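Local coordinates for stress-induced protein 1 (Caenorhabditis elegans, PDB 4YE0), which is a small heat shock protein, a molecular chaperone that probably binds unfolded proteins and whose activity is regulated by pH-dependent conformational changes, at residues C14-V19 with E77-I82; V19-P24 with S51-T56; P24-V29 with G40-K45; G33-I38 with T56-L61; K63-A68 with I82-T87. All coordinates share one frame; numbering follows the deposited sequence.

How the contacts relate
All five contacts lie in the alpha-crystallin domain, a sandwich of two antiparallel sheets. Contacts 1 and 4 are each a pair of neighbouring strands, contact 1 in one sheet and contact 4 in the other. Their apolar side chains meet in the core, where Met80 and Ile82 touch Ile38. Their opposite faces are mostly polar. Contacts 2 and 3 lie near one end and share Pro24. Contact 2, partly buried, mixes an aromatic pair with an arginine bond. Contact 3 is a polar surface contact. Contact 5, partly buried, is at the other end, where the end of strand 79-85 meets the loop 63-68. Contacts 2 and 4 share strand 49-60, which also pairs with the second subunit.

Contact 1: residues C14-V19 with E77-I82; sequences CVKLDV and EGQMTI
Val15 O takes a backbone bond from Ile82 N at 3.0 Å and a weak second one from Thr81 OG1. This carbonyl sits in an antiparallel ladder between strands 12-18 and 79-85, neighbours in one sheet of the alpha-crystallin sandwich. Val15 with Ile82 and Leu17 with Met80 are hydrogen-bonded pairs. Lys16 with Thr81 and Asp18 with Gln79 are non-hydrogen-bonded pairs. Val19 N closes the ladder on Gly78 O, just past the strand ends.

Val15, Leu17, Met80 and Ile82 form the buried face. Leu17 and Met80 lie side by side and point the same way. The Met80 chain is extended as far as SD and then bends (chi3 70°), which turns CE onto Leu17. Met80 CE and Leu17 CD2 are 3.3 Å apart, closer than usual for two carbons. Across the sandwich, Met80 and Ile82 touch Ile38 of strand 35-45.

The other face is more polar. The Lys16 chain passes over the Gln79 amide, and the two cross obliquely. Its CD lies 3.5 Å from Gln79 NE2, and CE is close to OE1. Lys16 CG packs on Thr81 CB. At the far end, Cys14 SG comes within 3.3 Å of Thr81 OG1.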
# COMPACT_ATOMS: atom_id res chain seq x y z
N CYS A 14 -13.43 -17.52 7.10
CA CYS A 14 -12.03 -17.15 7.22
C CYS A 14 -11.63 -16.20 6.11
O CYS A 14 -12.01 -16.38 4.95
CB CYS A 14 -11.14 -18.39 7.21
SG CYS A 14 -9.61 -18.19 8.15
N VAL A 15 -10.87 -15.17 6.47
CA VAL A 15 -10.27 -14.26 5.52
C VAL A 15 -8.78 -14.19 5.85
O VAL A 15 -8.40 -14.30 7.01
CB VAL A 15 -10.92 -12.87 5.59
CG1 VAL A 15 -10.12 -11.86 4.79
CG2 VAL A 15 -12.35 -12.93 5.08
N LYS A 16 -7.95 -14.05 4.82
CA LYS A 16 -6.51 -13.88 5.00
C LYS A 16 -6.01 -12.71 4.16
O LYS A 16 -6.25 -12.68 2.96
CB LYS A 16 -5.77 -15.15 4.62
CG LYS A 16 -5.70 -16.18 5.73
CD LYS A 16 -4.87 -17.39 5.33
CE LYS A 16 -4.45 -18.22 6.53
NZ LYS A 16 -5.52 -19.16 6.97
N LEU A 17 -5.32 -11.77 4.80
CA LEU A 17 -4.82 -10.57 4.13
C LEU A 17 -3.30 -10.50 4.19
O LEU A 17 -2.68 -10.95 5.16
CB LEU A 17 -5.35 -9.29 4.79
CG LEU A 17 -6.85 -9.08 5.00
CD1 LEU A 17 -7.61 -9.31 3.71
CD2 LEU A 17 -7.38 -9.98 6.12
N ASP A 18 -2.71 -9.89 3.16
CA ASP A 18 -1.29 -9.57 3.15
C ASP A 18 -1.12 -8.20 3.81
O ASP A 18 -1.55 -7.18 3.28
CB ASP A 18 -0.74 -9.54 1.72
CG ASP A 18 0.78 -9.39 1.66
OD1 ASP A 18 1.35 -9.61 0.57
OD2 ASP A 18 1.40 -9.07 2.69
N VAL A 19 -0.49 -8.20 4.98
CA VAL A 19 -0.47 -7.06 5.87
C VAL A 19 0.97 -6.69 6.28
O VAL A 19 1.20 -5.87 7.17
CB VAL A 19 -1.44 -7.38 7.05
CG1 VAL A 19 -0.89 -7.02 8.42
CG2 VAL A 19 -2.80 -6.75 6.80
N GLU A 77 5.02 -13.79 9.51
CA GLU A 77 5.21 -13.49 8.09
C GLU A 77 4.31 -12.35 7.59
O GLU A 77 4.25 -12.08 6.39
CB GLU A 77 4.98 -14.76 7.26
CG GLU A 77 6.02 -15.84 7.53
CD GLU A 77 5.45 -17.26 7.50
OE1 GLU A 77 4.46 -17.51 6.77
OE2 GLU A 77 6.01 -18.13 8.21
N GLY A 78 3.62 -11.67 8.51
CA GLY A 78 2.81 -10.50 8.17
C GLY A 78 1.49 -10.82 7.50
O GLY A 78 0.92 -9.98 6.81
N GLN A 79 0.99 -12.04 7.70
CA GLN A 79 -0.31 -12.43 7.16
C GLN A 79 -1.33 -12.35 8.28
O GLN A 79 -1.16 -12.99 9.32
CB GLN A 79 -0.27 -13.86 6.62
CG GLN A 79 -1.59 -14.33 6.02
CD GLN A 79 -1.57 -15.79 5.64
OE1 GLN A 79 -1.39 -16.66 6.50
NE2 GLN A 79 -1.77 -16.08 4.36
N MET A 80 -2.37 -11.56 8.06
CA MET A 80 -3.47 -11.49 9.02
C MET A 80 -4.51 -12.52 8.65
O MET A 80 -4.86 -12.67 7.48
CB MET A 80 -4.10 -10.10 9.01
CG MET A 80 -5.13 -9.88 10.12
SD MET A 80 -5.68 -8.17 10.20
CE MET A 80 -6.61 -8.12 8.69
N THR A 81 -5.01 -13.25 9.64
CA THR A 81 -6.18 -14.08 9.43
C THR A 81 -7.27 -13.71 10.42
O THR A 81 -7.02 -13.53 11.61
CB THR A 81 -5.86 -15.60 9.44
OG1 THR A 81 -7.08 -16.34 9.30
CG2 THR A 81 -5.18 -16.02 10.71
N ILE A 82 -8.48 -13.57 9.88
CA ILE A 82 -9.65 -13.29 10.68
C ILE A 82 -10.57 -14.47 10.49
O ILE A 82 -10.90 -14.82 9.36
CB ILE A 82 -10.35 -12.00 10.20
CG1 ILE A 82 -9.39 -10.81 10.32
CG2 ILE A 82 -11.62 -11.77 11.00
CD1 ILE A 82 -9.88 -9.55 9.63

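Contact 2: residues V19-P24 with S51-T56; sequences VAAFKP and SKRSFT. With SO4 (sulfate ion), chain C.
Phe22 CG is anti to its carbonyl carbon (chi1 -61°), and the ring reaches across to Phe55. Phe55 CG stands between its own backbone N and carbonyl carbon (chi1 88°). The two rings meet as an offset edge-to-face pair, with the edge of Phe55 toward the face of Phe22. Their centroids are 5.4 Å apart. The ring planes stand at 62° to each other. The closest atoms are Phe22 CE1 and Phe55 CD1, at 3.6 Å. Arg53 O and Ser54 N lie at the rim of the Phe22 ring, near its plane. Val19 CG2 reaches Phe55 CZ at 4.0 Å.

Residues 19-22 form a type I beta turn in the loop between strands 12-18 and 27-32. This loop of the alpha-crystallin domain passes from one sheet to the other and packs against strand 49-60. Leu27 also touches Val19, Phe22 and Phe55. The same part of strand 49-60 pairs with a strand of the second subunit, continuing the sheet across the interface.

The Arg53 chain bends at chi3, which places NE near Ala21 O. The guanidinium meets the loop at its edge. Arg53 NH2 donates to Ala21 O at 3.1 Å, and NE adds a weak bond to the same oxygen. Arg53 NH1 bonds to sulfate O3 at 3.0 Å and weakly to O2. Ser51 OG donates to sulfate O2 at 2.6 Å. This ion probably comes from the crystallisation liquor. His42 also approaches it through NE2.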
# COMPACT_ATOMS: atom_id res chain seq x y z
N VAL A 19 -0.49 -8.20 4.98
CA VAL A 19 -0.47 -7.06 5.87
C VAL A 19 0.97 -6.69 6.28
O VAL A 19 1.20 -5.87 7.17
CB VAL A 19 -1.44 -7.38 7.05
CG1 VAL A 19 -0.89 -7.02 8.42
CG2 VAL A 19 -2.80 -6.75 6.80
N ALA A 20 1.94 -7.25 5.56
CA ALA A 20 3.36 -7.16 5.92
C ALA A 20 3.97 -5.77 5.77
O ALA A 20 4.97 -5.46 6.41
CB ALA A 20 4.16 -8.17 5.11
N ALA A 21 3.38 -4.93 4.92
CA ALA A 21 3.89 -3.57 4.70
C ALA A 21 3.63 -2.64 5.88
O ALA A 21 4.08 -1.49 5.86
CB ALA A 21 3.28 -2.99 3.43
N PHE A 22 2.91 -3.12 6.89
CA PHE A 22 2.53 -2.30 8.03
C PHE A 22 2.94 -2.95 9.33
O PHE A 22 2.99 -4.17 9.44
CB PHE A 22 1.01 -2.08 8.04
CG PHE A 22 0.51 -1.38 6.82
CD1 PHE A 22 0.28 -2.08 5.65
CD2 PHE A 22 0.32 -0.00 6.83
CE1 PHE A 22 -0.15 -1.43 4.51
CE2 PHE A 22 -0.12 0.65 5.70
CZ PHE A 22 -0.36 -0.06 4.54
N LYS A 23 3.23 -2.12 10.33
CA LYS A 23 3.44 -2.61 11.68
C LYS A 23 2.08 -2.90 12.32
O LYS A 23 1.13 -2.15 12.08
CB LYS A 23 4.22 -1.60 12.51
CG LYS A 23 5.70 -1.57 12.18
CD LYS A 23 6.46 -0.62 13.09
CE LYS A 23 7.91 -1.07 13.26
NZ LYS A 23 8.70 -0.04 13.99
N PRO A 24 1.98 -3.97 13.11
CA PRO A 24 0.78 -4.28 13.90
C PRO A 24 0.06 -3.07 14.50
O PRO A 24 -1.17 -3.03 14.50
CB PRO A 24 1.34 -5.19 14.99
CG PRO A 24 2.40 -5.98 14.28
CD PRO A 24 2.96 -5.08 13.20
N SER A 51 7.28 9.54 3.53
CA SER A 51 6.64 8.35 2.99
C SER A 51 5.32 8.09 3.71
O SER A 51 5.22 8.26 4.93
CB SER A 51 7.55 7.13 3.12
OG SER A 51 6.87 5.96 2.72
N LYS A 52 4.33 7.64 2.96
CA LYS A 52 2.98 7.50 3.46
C LYS A 52 2.31 6.36 2.70
O LYS A 52 2.37 6.31 1.47
CB LYS A 52 2.25 8.83 3.27
CG LYS A 52 0.78 8.88 3.68
CD LYS A 52 0.20 10.24 3.30
CE LYS A 52 -1.33 10.25 3.28
NZ LYS A 52 -1.91 10.77 4.55
N ARG A 53 1.71 5.43 3.43
CA ARG A 53 1.04 4.26 2.87
C ARG A 53 -0.28 4.06 3.58
O ARG A 53 -0.42 4.39 4.75
CB ARG A 53 1.86 2.99 3.09
CG ARG A 53 3.02 2.79 2.15
CD ARG A 53 3.54 1.36 2.25
NE ARG A 53 4.07 1.03 3.57
CZ ARG A 53 5.26 1.43 4.03
NH1 ARG A 53 6.04 2.21 3.30
NH2 ARG A 53 5.66 1.07 5.24
N SER A 54 -1.23 3.46 2.87
CA SER A 54 -2.58 3.30 3.39
C SER A 54 -3.30 2.20 2.64
O SER A 54 -3.04 1.97 1.46
CB SER A 54 -3.37 4.60 3.22
OG SER A 54 -3.03 5.54 4.21
N PHE A 55 -4.21 1.54 3.34
CA PHE A 55 -5.20 0.70 2.68
C PHE A 55 -6.43 0.56 3.56
O PHE A 55 -6.36 0.70 4.78
CB PHE A 55 -4.62 -0.67 2.29
CG PHE A 55 -4.72 -1.71 3.37
CD1 PHE A 55 -3.68 -1.91 4.26
CD2 PHE A 55 -5.85 -2.52 3.47
CE1 PHE A 55 -3.77 -2.87 5.25
CE2 PHE A 55 -5.95 -3.48 4.46
CZ PHE A 55 -4.90 -3.66 5.35
N THR A 56 -7.56 0.32 2.91
CA THR A 56 -8.80 0.03 3.60
C THR A 56 -9.48 -1.10 2.84
O THR A 56 -9.71 -1.00 1.64
CB THR A 56 -9.72 1.26 3.65
OG1 THR A 56 -8.99 2.38 4.17
CG2 THR A 56 -10.94 1.00 4.53
S SO4 C . 8.98 3.74 4.65
O1 SO4 C . 9.25 3.27 6.03
O2 SO4 C . 7.66 4.40 4.62
O3 SO4 C . 8.98 2.59 3.72
O4 SO4 C . 10.02 4.71 4.25

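Contact 3: residues P24-V29 with G40-K45; sequences PEELKV and GHHEVK. With SO4 (sulfate ion), chain C.
Glu26 OE2 accepts a hydrogen bond from His42 ND1 at 2.9 Å. The bond is fairly straight, with 160° at the hydrogen. It lies close to the imidazole plane. On the Glu26 side it meets the syn side of the oxygen, 28° out of the carboxylate plane. The two side chains run side by side and point the same way, with their flat ends 66° apart. His42 CG is anti to its backbone N. His42 NE2 lies close to O2 of a sulfate, probably from the crystallisation liquor, at a distance so short that its details are doubtful. Glu26, and in this crystal the sulfate, might favour the charged form of the ring.

Next to this pair the backbones are bonded. His41 N donates to Glu26 O at 3.0 Å. Gly40 CA makes a CA-H...O contact to the same oxygen. Leu27 and Gly40 form a non-hydrogen-bonded antiparallel pair, and Leu27 CD2 rests 3.8 Å from Gly40 CA. This is one end of the hairpin of strands 27-32 and 35-45 in the alpha-crystallin domain. Strand 35-45 runs on beyond its partner, and His42 lies on that extension.

Further out, Lys23 N donates to Glu26 OE1, so the carboxylate is held at both oxygens. The same sulfate is the one met by Ser51 and Arg53. His42 also packs on Phe22.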
# COMPACT_ATOMS: atom_id res chain seq x y z
N PRO A 24 1.98 -3.97 13.11
CA PRO A 24 0.78 -4.28 13.90
C PRO A 24 0.06 -3.07 14.50
O PRO A 24 -1.17 -3.03 14.50
CB PRO A 24 1.34 -5.19 14.99
CG PRO A 24 2.40 -5.98 14.28
CD PRO A 24 2.96 -5.08 13.20
N GLU A 25 0.83 -2.10 14.99
CA GLU A 25 0.27 -0.89 15.62
C GLU A 25 -0.39 0.05 14.61
O GLU A 25 -1.18 0.91 14.99
CB GLU A 25 1.35 -0.09 16.34
CG GLU A 25 2.44 -0.91 16.99
CD GLU A 25 3.74 -0.95 16.21
OE1 GLU A 25 4.30 -2.05 16.06
OE2 GLU A 25 4.20 0.12 15.78
N GLU A 26 -0.02 -0.10 13.34
CA GLU A 26 -0.57 0.71 12.26
C GLU A 26 -1.83 0.08 11.65
O GLU A 26 -2.30 0.54 10.61
CB GLU A 26 0.49 0.89 11.18
CG GLU A 26 1.68 1.74 11.61
CD GLU A 26 2.84 1.67 10.64
OE1 GLU A 26 2.89 0.74 9.80
OE2 GLU A 26 3.72 2.56 10.71
N LEU A 27 -2.37 -0.95 12.29
CA LEU A 27 -3.51 -1.68 11.76
C LEU A 27 -4.73 -1.57 12.66
O LEU A 27 -4.62 -1.57 13.88
CB LEU A 27 -3.15 -3.14 11.55
CG LEU A 27 -2.14 -3.34 10.41
CD1 LEU A 27 -1.43 -4.67 10.58
CD2 LEU A 27 -2.82 -3.24 9.05
N LYS A 28 -5.89 -1.47 12.02
CA LYS A 28 -7.18 -1.40 12.69
C LYS A 28 -8.11 -2.44 12.10
O LYS A 28 -8.17 -2.61 10.88
CB LYS A 28 -7.82 -0.02 12.46
CG LYS A 28 -7.60 0.99 13.57
CD LYS A 28 -8.67 2.07 13.54
CE LYS A 28 -8.62 2.95 14.78
NZ LYS A 28 -7.50 3.93 14.75
N VAL A 29 -8.84 -3.14 12.96
CA VAL A 29 -9.91 -4.02 12.52
C VAL A 29 -11.16 -3.62 13.28
O VAL A 29 -11.18 -3.62 14.51
CB VAL A 29 -9.59 -5.50 12.78
CG1 VAL A 29 -10.75 -6.37 12.30
CG2 VAL A 29 -8.30 -5.89 12.07
N GLY A 40 -4.99 0.03 7.33
CA GLY A 40 -3.58 0.21 7.64
C GLY A 40 -3.16 1.62 7.27
O GLY A 40 -3.51 2.11 6.20
N HIS A 41 -2.44 2.28 8.17
CA HIS A 41 -1.89 3.60 7.88
C HIS A 41 -0.46 3.71 8.38
O HIS A 41 -0.20 3.59 9.58
CB HIS A 41 -2.74 4.72 8.47
CG HIS A 41 -2.30 6.09 8.05
ND1 HIS A 41 -2.31 7.17 8.90
CD2 HIS A 41 -1.82 6.54 6.87
CE1 HIS A 41 -1.86 8.24 8.26
NE2 HIS A 41 -1.56 7.88 7.02
N HIS A 42 0.46 3.92 7.45
CA HIS A 42 1.85 4.18 7.78
C HIS A 42 2.23 5.56 7.26
O HIS A 42 1.96 5.89 6.11
CB HIS A 42 2.75 3.11 7.16
CG HIS A 42 4.20 3.47 7.15
ND1 HIS A 42 5.02 3.28 8.24
CD2 HIS A 42 4.97 4.03 6.19
CE1 HIS A 42 6.24 3.70 7.95
NE2 HIS A 42 6.23 4.16 6.71
N GLU A 43 2.84 6.36 8.13
CA GLU A 43 3.21 7.74 7.80
C GLU A 43 4.53 8.07 8.49
O GLU A 43 4.59 8.17 9.71
CB GLU A 43 2.10 8.69 8.26
CG GLU A 43 2.32 10.14 7.88
CD GLU A 43 1.09 11.00 8.12
OE1 GLU A 43 0.34 10.71 9.09
OE2 GLU A 43 0.86 11.96 7.36
N VAL A 44 5.57 8.24 7.68
CA VAL A 44 6.93 8.48 8.18
C VAL A 44 7.46 9.81 7.66
O VAL A 44 7.14 10.22 6.55
CB VAL A 44 7.87 7.30 7.80
CG1 VAL A 44 9.12 7.77 7.06
CG2 VAL A 44 8.23 6.49 9.04
N LYS A 45 8.28 10.47 8.47
CA LYS A 45 8.98 11.68 8.05
C LYS A 45 10.48 11.45 7.92
O LYS A 45 11.04 10.51 8.50
CB LYS A 45 8.70 12.84 9.02
CG LYS A 45 7.97 14.04 8.42
CD LYS A 45 6.69 13.70 7.68
CE LYS A 45 5.55 13.35 8.62
NZ LYS A 45 4.28 13.15 7.85
S SO4 C . 8.98 3.74 4.65
O1 SO4 C . 9.25 3.27 6.03
O2 SO4 C . 7.66 4.40 4.62
O3 SO4 C . 8.98 2.59 3.72
O4 SO4 C . 10.02 4.71 4.25

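Contact 4: residues G33-I38 with T56-L61; sequences GHVLTI and TRQFTL. With SO4 (sulfate ion), chain D.
Leu36 and Phe59 lie side by side and point the same way, into the interior. Leu36 CD2 touches the ring at Phe59 CE1, 3.5 Å away. Phe59 CG sits between its backbone N and carbonyl carbon (chi1 36°). Leu36 O lies over one face of the ring. Ile38 CD1 reaches Phe59 CZ at 3.7 Å. Leu61 CD1 also packs on Leu36 CD2, 4.0 Å away.

Val35, Thr37, Gln58 and Thr60 occupy the opposite face. The Gln58 chain is extended and lies across Val35. Val35 CG1 meets both CG and CD of Gln58 at 3.5 Å. Gln58 OE1 lies 3.2 Å from Thr37 OG1, a weak bond at best and not settled.

Backbone bonds set this register. Leu36 with Phe59 and Ile38 with Arg57 are hydrogen-bonded antiparallel pairs. Ile38 N to Arg57 O is short, at 2.7 Å. Leu61 N extends the ladder to His34 O. The Arg57 side chain bends away from the pair. Its NH1 donates to Gly1 O. Its NH2 bonds at 2.8 Å to O1 of a sulfate, probably from the crystallisation liquor. Ser51 and Arg53 of the second subunit also bond this ion, so it bridges the two chains.

This hairpin of strands 35-45 and 49-60 belongs to the alpha-crystallin sandwich. Leu36 and Ile38 pack on strand 79-85, and Phe59 packs on Val15 of strand 12-18. The outer edge, residues 56-58, pairs with a strand of the second subunit.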
# COMPACT_ATOMS: atom_id res chain seq x y z
N GLY A 33 -22.11 -3.79 12.66
CA GLY A 33 -23.11 -4.76 12.24
C GLY A 33 -22.40 -5.99 11.69
O GLY A 33 -21.63 -6.63 12.40
N HIS A 34 -22.64 -6.31 10.42
CA HIS A 34 -21.96 -7.41 9.74
C HIS A 34 -20.81 -6.92 8.85
O HIS A 34 -20.20 -7.72 8.14
CB HIS A 34 -22.96 -8.20 8.89
CG HIS A 34 -23.70 -9.25 9.65
ND1 HIS A 34 -23.30 -10.57 9.68
CD2 HIS A 34 -24.81 -9.18 10.41
CE1 HIS A 34 -24.13 -11.27 10.43
NE2 HIS A 34 -25.06 -10.45 10.89
N VAL A 35 -20.51 -5.62 8.90
CA VAL A 35 -19.49 -5.05 8.03
C VAL A 35 -18.13 -5.01 8.74
O VAL A 35 -17.95 -4.39 9.78
CB VAL A 35 -19.90 -3.65 7.53
CG1 VAL A 35 -18.80 -3.03 6.67
CG2 VAL A 35 -21.20 -3.75 6.73
N LEU A 36 -17.17 -5.71 8.14
CA LEU A 36 -15.82 -5.82 8.66
C LEU A 36 -14.88 -4.93 7.86
O LEU A 36 -14.79 -5.04 6.63
CB LEU A 36 -15.37 -7.28 8.56
CG LEU A 36 -14.13 -7.66 9.36
CD1 LEU A 36 -14.39 -7.55 10.85
CD2 LEU A 36 -13.71 -9.08 9.01
N THR A 37 -14.17 -4.05 8.56
CA THR A 37 -13.26 -3.08 7.97
C THR A 37 -11.85 -3.28 8.50
O THR A 37 -11.63 -3.24 9.71
CB THR A 37 -13.72 -1.65 8.31
OG1 THR A 37 -15.06 -1.46 7.85
CG2 THR A 37 -12.82 -0.61 7.67
N ILE A 38 -10.89 -3.50 7.60
CA ILE A 38 -9.48 -3.58 7.96
C ILE A 38 -8.74 -2.41 7.34
O ILE A 38 -8.81 -2.19 6.13
CB ILE A 38 -8.82 -4.88 7.46
CG1 ILE A 38 -9.60 -6.10 7.97
CG2 ILE A 38 -7.36 -4.94 7.90
CD1 ILE A 38 -10.66 -6.60 7.02
N THR A 56 -7.56 0.32 2.91
CA THR A 56 -8.80 0.03 3.60
C THR A 56 -9.48 -1.10 2.84
O THR A 56 -9.71 -1.00 1.64
CB THR A 56 -9.72 1.26 3.65
OG1 THR A 56 -8.99 2.38 4.17
CG2 THR A 56 -10.94 1.00 4.53
N ARG A 57 -9.76 -2.19 3.54
CA ARG A 57 -10.45 -3.34 2.97
C ARG A 57 -11.72 -3.54 3.77
O ARG A 57 -11.69 -3.56 5.00
CB ARG A 57 -9.58 -4.59 3.05
CG ARG A 57 -10.23 -5.86 2.52
CD ARG A 57 -10.17 -5.97 1.01
NE ARG A 57 -8.80 -5.95 0.49
CZ ARG A 57 -8.47 -6.07 -0.79
NH1 ARG A 57 -7.20 -6.03 -1.15
NH2 ARG A 57 -9.40 -6.24 -1.72
N GLN A 58 -12.84 -3.68 3.07
CA GLN A 58 -14.12 -3.83 3.73
C GLN A 58 -14.94 -4.91 3.05
O GLN A 58 -14.95 -5.01 1.83
CB GLN A 58 -14.86 -2.49 3.71
CG GLN A 58 -16.20 -2.51 4.41
CD GLN A 58 -16.82 -1.13 4.47
OE1 GLN A 58 -16.34 -0.26 5.20
NE2 GLN A 58 -17.87 -0.91 3.69
N PHE A 59 -15.61 -5.72 3.86
CA PHE A 59 -16.58 -6.68 3.33
C PHE A 59 -17.67 -7.00 4.34
O PHE A 59 -17.53 -6.74 5.54
CB PHE A 59 -15.90 -7.96 2.84
CG PHE A 59 -14.73 -8.38 3.66
CD1 PHE A 59 -14.89 -9.18 4.78
CD2 PHE A 59 -13.45 -7.97 3.32
CE1 PHE A 59 -13.80 -9.56 5.54
CE2 PHE A 59 -12.35 -8.35 4.07
CZ PHE A 59 -12.53 -9.15 5.18
N THR A 60 -18.76 -7.55 3.83
CA THR A 60 -19.91 -7.89 4.64
C THR A 60 -19.86 -9.37 4.95
O THR A 60 -19.82 -10.19 4.04
CB THR A 60 -21.23 -7.55 3.91
OG1 THR A 60 -21.23 -6.16 3.56
CG2 THR A 60 -22.43 -7.85 4.79
N LEU A 61 -19.82 -9.70 6.24
CA LEU A 61 -19.86 -11.08 6.69
C LEU A 61 -21.23 -11.68 6.40
O LEU A 61 -22.24 -10.97 6.44
CB LEU A 61 -19.60 -11.15 8.21
CG LEU A 61 -18.16 -11.16 8.74
CD1 LEU A 61 -17.10 -10.86 7.70
CD2 LEU A 61 -18.04 -10.20 9.92
S SO4 D . -8.02 -5.04 -5.09
O1 SO4 D . -8.89 -6.05 -4.45
O2 SO4 D . -8.46 -4.82 -6.48
O3 SO4 D . -6.62 -5.52 -5.08
O4 SO4 D . -8.11 -3.77 -4.34

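Contact 5: residues K63-A68 with I82-T87; sequences KDVDLA and IDAPKT
Val65 CG1 presses on Ala84 CB at 3.6 Å in the close-packed part of the contact. Val65 also touches Phe13 of strand 12-18. Beside it, Asp66 N bonds to Pro85 O at 2.9 Å. Asp66 CB lies 3.2 Å from the same Pro85 O, while its carboxylate bonds through OD2 to His69 ND1.

Here the loop between strands 49-60 and 71-74 meets the end of strand 79-85. A single bridge, Val65 with Lys86, joins the backbones at this end of the alpha-crystallin sandwich.

The Thr87 side faces solvent. Thr87 N donates to Asp64 O at 2.7 Å. Thr87 OG1 donates to the same Asp64 O at 3.0 Å, from well out of the carbonyl plane. Its chi1 (43°) sets OG1 between the Thr87 backbone N and carbonyl carbon. The Asp64-Lys86 pairing is longer. Lys86 bends at chi2 and chi4 and crosses Asp64 at about a right angle. Lys86 NZ bonds mainly to Thr9 O and also to Asn8 OD1. It makes a salt bridge to Asp64 OD2, whose hydrogen bond is weak (3.3 Å).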
# COMPACT_ATOMS: atom_id res chain seq x y z
N LYS A 63 -24.70 -13.70 7.15
CA LYS A 63 -25.64 -13.63 8.27
C LYS A 63 -25.31 -14.74 9.27
O LYS A 63 -25.46 -14.58 10.48
CB LYS A 63 -27.08 -13.79 7.76
CG LYS A 63 -27.47 -12.89 6.58
CD LYS A 63 -28.74 -13.38 5.89
CE LYS A 63 -29.97 -13.16 6.75
NZ LYS A 63 -31.23 -13.43 6.00
N ASP A 64 -24.85 -15.85 8.70
CA ASP A 64 -24.42 -17.06 9.39
C ASP A 64 -23.32 -16.91 10.46
O ASP A 64 -23.20 -17.74 11.37
CB ASP A 64 -23.92 -18.04 8.31
CG ASP A 64 -24.08 -19.50 8.68
OD1 ASP A 64 -24.53 -19.81 9.81
OD2 ASP A 64 -23.75 -20.35 7.82
N VAL A 65 -22.49 -15.87 10.35
CA VAL A 65 -21.28 -15.77 11.18
C VAL A 65 -21.58 -15.45 12.64
O VAL A 65 -22.41 -14.58 12.95
CB VAL A 65 -20.28 -14.74 10.60
CG1 VAL A 65 -19.04 -14.63 11.49
CG2 VAL A 65 -19.87 -15.12 9.19
N ASP A 66 -20.91 -16.16 13.55
CA ASP A 66 -21.02 -15.89 14.98
C ASP A 66 -20.07 -14.75 15.34
O ASP A 66 -18.88 -14.97 15.57
CB ASP A 66 -20.69 -17.16 15.78
CG ASP A 66 -20.77 -16.95 17.28
OD1 ASP A 66 -21.36 -15.95 17.73
OD2 ASP A 66 -20.22 -17.80 18.01
N LEU A 67 -20.61 -13.54 15.38
CA LEU A 67 -19.81 -12.32 15.54
C LEU A 67 -19.17 -12.18 16.92
O LEU A 67 -18.20 -11.45 17.08
CB LEU A 67 -20.65 -11.08 15.23
CG LEU A 67 -21.35 -11.02 13.87
CD1 LEU A 67 -22.12 -9.72 13.73
CD2 LEU A 67 -20.38 -11.16 12.72
N ALA A 68 -19.73 -12.87 17.91
CA ALA A 68 -19.19 -12.85 19.27
C ALA A 68 -17.83 -13.56 19.41
O ALA A 68 -17.10 -13.29 20.36
CB ALA A 68 -20.19 -13.47 20.23
N ILE A 82 -8.48 -13.57 9.88
CA ILE A 82 -9.65 -13.29 10.68
C ILE A 82 -10.57 -14.47 10.49
O ILE A 82 -10.90 -14.82 9.36
CB ILE A 82 -10.35 -12.00 10.20
CG1 ILE A 82 -9.39 -10.81 10.32
CG2 ILE A 82 -11.62 -11.77 11.00
CD1 ILE A 82 -9.88 -9.55 9.63
N ASP A 83 -10.98 -15.09 11.59
CA ASP A 83 -11.88 -16.24 11.50
C ASP A 83 -12.95 -16.24 12.58
O ASP A 83 -12.78 -15.64 13.64
CB ASP A 83 -11.08 -17.55 11.52
CG ASP A 83 -10.61 -17.94 12.91
OD1 ASP A 83 -10.77 -19.12 13.28
OD2 ASP A 83 -10.07 -17.07 13.63
N ALA A 84 -14.06 -16.92 12.28
CA ALA A 84 -15.16 -17.07 13.22
C ALA A 84 -15.96 -18.34 12.90
O ALA A 84 -16.05 -18.73 11.74
CB ALA A 84 -16.06 -15.85 13.16
N PRO A 85 -16.53 -18.99 13.93
CA PRO A 85 -17.46 -20.08 13.64
C PRO A 85 -18.81 -19.56 13.14
O PRO A 85 -19.13 -18.38 13.33
CB PRO A 85 -17.62 -20.79 14.99
CG PRO A 85 -17.25 -19.77 16.01
CD PRO A 85 -16.24 -18.86 15.37
N LYS A 86 -19.59 -20.44 12.51
CA LYS A 86 -20.95 -20.10 12.12
C LYS A 86 -21.89 -20.31 13.30
O LYS A 86 -21.55 -21.00 14.27
CB LYS A 86 -21.39 -20.94 10.92
CG LYS A 86 -20.52 -20.79 9.69
CD LYS A 86 -20.33 -19.33 9.29
CE LYS A 86 -19.73 -19.17 7.91
NZ LYS A 86 -20.71 -19.45 6.81
N THR A 87 -23.08 -19.70 13.23
CA THR A 87 -24.04 -19.74 14.33
C THR A 87 -24.57 -21.15 14.62
O THR A 87 -24.74 -21.51 15.78
CB THR A 87 -25.23 -18.79 14.08
OG1 THR A 87 -25.66 -18.89 12.72
CG2 THR A 87 -24.84 -17.34 14.37